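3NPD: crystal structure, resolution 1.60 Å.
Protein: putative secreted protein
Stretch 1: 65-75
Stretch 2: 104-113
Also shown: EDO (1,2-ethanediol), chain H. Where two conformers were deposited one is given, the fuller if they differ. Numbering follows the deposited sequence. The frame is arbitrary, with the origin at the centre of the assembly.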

# COMPACT_ATOMS: atom_id res chain seq x y z
N VAL A 65 -3.64 -7.24 11.35
CA VAL A 65 -3.18 -6.93 9.99
C VAL A 65 -2.55 -5.51 9.92
O VAL A 65 -1.47 -5.35 9.38
CB VAL A 65 -4.29 -7.11 8.92
CG1 VAL A 65 -3.87 -6.49 7.58
CG2 VAL A 65 -4.72 -8.59 8.76
N ARG A 66 -3.25 -4.50 10.45
CA ARG A 66 -2.79 -3.13 10.38
C ARG A 66 -1.48 -2.98 11.13
O ARG A 66 -0.53 -2.35 10.64
CB ARG A 66 -3.80 -2.17 10.97
CG ARG A 66 -3.31 -0.71 10.89
CD ARG A 66 -4.27 0.35 11.41
NE ARG A 66 -3.61 1.65 11.38
CZ ARG A 66 -3.43 2.40 10.27
NH1 ARG A 66 -3.83 1.99 9.08
NH2 ARG A 66 -2.79 3.57 10.36
N SER A 67 -1.42 -3.62 12.29
CA SER A 67 -0.23 -3.51 13.14
C SER A 67 1.00 -4.10 12.45
O SER A 67 2.07 -3.52 12.48
CB SER A 67 -0.49 -4.16 14.52
OG SER A 67 0.66 -4.06 15.34
N GLN A 68 0.82 -5.25 11.80
CA GLN A 68 1.91 -5.90 11.06
C GLN A 68 2.35 -5.08 9.85
O GLN A 68 3.55 -4.96 9.58
CB GLN A 68 1.52 -7.27 10.59
CG GLN A 68 1.31 -8.23 11.71
CD GLN A 68 0.83 -9.59 11.20
OE1 GLN A 68 1.55 -10.26 10.46
NE2 GLN A 68 -0.39 -10.00 11.58
N LEU A 69 1.37 -4.59 9.10
CA LEU A 69 1.65 -3.65 7.99
C LEU A 69 2.39 -2.42 8.45
O LEU A 69 3.38 -2.04 7.84
CB LEU A 69 0.40 -3.25 7.22
CG LEU A 69 -0.26 -4.32 6.38
CD1 LEU A 69 -1.60 -3.85 5.91
CD2 LEU A 69 0.62 -4.75 5.15
N GLY A 70 1.93 -1.82 9.53
CA GLY A 70 2.56 -0.62 10.15
C GLY A 70 4.00 -0.86 10.53
O GLY A 70 4.86 -0.03 10.24
N ASP A 71 4.26 -2.00 11.20
CA ASP A 71 5.62 -2.39 11.62
C ASP A 71 6.55 -2.40 10.41
O ASP A 71 7.66 -1.84 10.47
CB ASP A 71 5.66 -3.79 12.27
CG ASP A 71 5.05 -3.86 13.69
OD1 ASP A 71 4.98 -2.82 14.40
OD2 ASP A 71 4.67 -4.99 14.11
N SER A 72 6.07 -3.00 9.31
CA SER A 72 6.81 -3.11 8.06
C SER A 72 7.06 -1.72 7.41
O SER A 72 8.21 -1.37 7.10
CB SER A 72 6.04 -4.03 7.10
OG SER A 72 6.70 -4.26 5.87
N VAL A 73 5.98 -0.96 7.22
CA VAL A 73 6.05 0.38 6.61
C VAL A 73 6.94 1.31 7.38
O VAL A 73 7.81 1.96 6.81
CB VAL A 73 4.64 1.05 6.47
CG1 VAL A 73 4.75 2.55 6.15
CG2 VAL A 73 3.81 0.29 5.47
N CYS A 74 6.70 1.37 8.69
CA CYS A 74 7.34 2.38 9.53
C CYS A 74 8.83 2.18 9.75
O CYS A 74 9.48 3.10 10.24
CB CYS A 74 6.59 2.52 10.85
SG CYS A 74 4.86 3.08 10.57
N SER A 75 9.32 0.98 9.46
CA SER A 75 10.75 0.64 9.52
C SER A 75 11.38 0.53 8.12
O SER A 75 12.55 0.19 8.00
CB SER A 75 10.96 -0.66 10.31
OG SER A 75 10.31 -1.76 9.69
N THR A 104 -8.18 -2.18 3.61
CA THR A 104 -7.51 -1.00 3.10
C THR A 104 -6.86 -0.30 4.30
O THR A 104 -7.56 0.13 5.22
CB THR A 104 -8.44 -0.05 2.31
OG1 THR A 104 -9.21 -0.82 1.38
CG2 THR A 104 -7.60 0.96 1.51
N GLU A 105 -5.55 -0.18 4.27
CA GLU A 105 -4.81 0.35 5.44
C GLU A 105 -3.87 1.46 4.98
O GLU A 105 -3.01 1.25 4.11
CB GLU A 105 -4.01 -0.78 6.12
CG GLU A 105 -4.91 -1.84 6.77
CD GLU A 105 -5.91 -1.30 7.83
OE1 GLU A 105 -5.62 -0.28 8.48
OE2 GLU A 105 -6.96 -1.95 8.08
N ARG A 106 -4.07 2.66 5.54
CA ARG A 106 -3.27 3.84 5.22
C ARG A 106 -2.40 4.23 6.39
O ARG A 106 -2.82 4.21 7.58
CB ARG A 106 -4.16 5.02 4.90
CG ARG A 106 -5.05 4.74 3.73
CD ARG A 106 -5.96 5.92 3.33
NE ARG A 106 -6.70 5.52 2.13
CZ ARG A 106 -7.78 4.74 2.08
NH1 ARG A 106 -8.32 4.25 3.17
NH2 ARG A 106 -8.30 4.38 0.91
N PHE A 107 -1.21 4.72 6.04
CA PHE A 107 -0.21 5.13 7.01
C PHE A 107 0.40 6.45 6.61
O PHE A 107 0.82 6.60 5.47
CB PHE A 107 0.92 4.10 7.13
CG PHE A 107 0.43 2.73 7.50
CD1 PHE A 107 -0.02 1.82 6.48
CD2 PHE A 107 0.33 2.34 8.83
CE1 PHE A 107 -0.51 0.56 6.83
CE2 PHE A 107 -0.19 1.04 9.17
CZ PHE A 107 -0.61 0.17 8.18
N ASP A 108 0.53 7.38 7.57
CA ASP A 108 1.26 8.65 7.37
C ASP A 108 2.35 8.76 8.43
O ASP A 108 2.53 7.82 9.23
CB ASP A 108 0.34 9.88 7.26
CG ASP A 108 -0.41 10.24 8.56
OD1 ASP A 108 -0.22 9.63 9.62
OD2 ASP A 108 -1.24 11.18 8.49
N ALA A 109 3.11 9.86 8.42
CA ALA A 109 4.13 10.08 9.43
C ALA A 109 3.58 9.90 10.86
O ALA A 109 4.23 9.24 11.67
CB ALA A 109 4.82 11.50 9.27
N GLY A 110 2.38 10.44 11.11
CA GLY A 110 1.67 10.30 12.38
C GLY A 110 1.49 8.85 12.79
O GLY A 110 1.76 8.47 13.97
N SER A 111 1.05 8.02 11.85
CA SER A 111 0.89 6.57 12.10
C SER A 111 2.17 5.93 12.64
O SER A 111 2.14 5.12 13.57
CB SER A 111 0.49 5.82 10.82
OG SER A 111 -0.62 6.41 10.17
N CYS A 112 3.30 6.32 12.07
CA CYS A 112 4.57 5.71 12.44
C CYS A 112 5.06 6.11 13.83
O CYS A 112 5.69 5.29 14.53
CB CYS A 112 5.60 5.90 11.32
SG CYS A 112 5.09 4.97 9.89
N ARG A 113 4.71 7.32 14.25
CA ARG A 113 5.01 7.78 15.61
C ARG A 113 4.18 7.01 16.62
O ARG A 113 4.70 6.57 17.63
CB ARG A 113 4.71 9.25 15.78
CG ARG A 113 5.58 10.15 14.99
CD ARG A 113 5.52 11.50 15.63
NE ARG A 113 4.42 12.25 15.05
CZ ARG A 113 3.21 12.39 15.56
NH1 ARG A 113 2.84 11.87 16.75
NH2 ARG A 113 2.37 13.14 14.86
C1 EDO H . -2.38 5.35 13.80
O1 EDO H . -1.95 4.31 12.91
C2 EDO H . -3.36 6.26 13.10
O2 EDO H . -2.70 6.91 12.00

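A helix packed against a strand can be held by contacts of very different character along its length, and the putative secreted protein here is a compact example. Helix 65-74 and strand 104-107 run in broadly the same direction, their axes 39° apart and 9.3 Å from each other at closest approach. Together the two stretches bury 511 Å², with a charged network near one end of the contact and a disulfide at the other.

Along the strand, the side chains alternate in direction, so that those of Glu 105 and Phe 107 start toward the helix and those of Thr 104 and Arg 106 away from it. The carboxylate of Glu 105 meets an extended arginine: Arg 66 NH1 donates to Glu 105 OE1 at 3.0 Å, a hydrogen bond reinforced by opposite charge into a salt bridge. The CB of Glu 105 also lies 3.9 Å from Leu 69 CD1, so its aliphatic part rests on the helix as well.

Arg 106 turns its side chain away but contributes its backbone. Its carbonyl O accepts from both Arg 66 NH1 and Arg 66 NH2, each at 2.9 Å, a forked arrangement that suits the two parallel-pointing N-H groups of a guanidinium.

Phe 107, buried and again directed toward the helix, is the centrepiece. The guanidinium of Arg 66 lies flat on its ring, the planes 8° apart and the centres 4.2 Å apart, giving an off-centre cation-pi contact. Stacking leaves the guanidinium edge free, which is why the same group can hydrogen-bond in its plane while covering an aromatic face. The ring also packs against Leu 69 (CB to Phe 107 CZ, 3.7 Å) and Val 73 (CG2 to Phe 107 CD1, 4.2 Å). Gly 70 lets the helix come close: its CA is 3.4 Å from Phe 107 CE2, and a CB there would sit only 3.2 Å from that same atom.

Asp 108 then caps the short helix 109-112, its OD1 accepting from Ser 111 N at 3.0 Å. In return, Asp 108 N donates to Ser 111 OG, also at 3.0 Å. A 1,2-ethanediol, probably from the crystallisation liquor, bridges the stretches here, its O1 accepting from Arg 66 NH2 and its O2 hydrogen-bonded to Ser 111 OG, both at 2.8 Å.

Cys 112 closes the contact covalently. Its SG is bonded to Cys 74 SG at 2.0 Å with a chi3 of -72°, and Val 73 CG1 approaches Cys 112 SG to 4.5 Å, flanking the disulfide with an apolar neighbour.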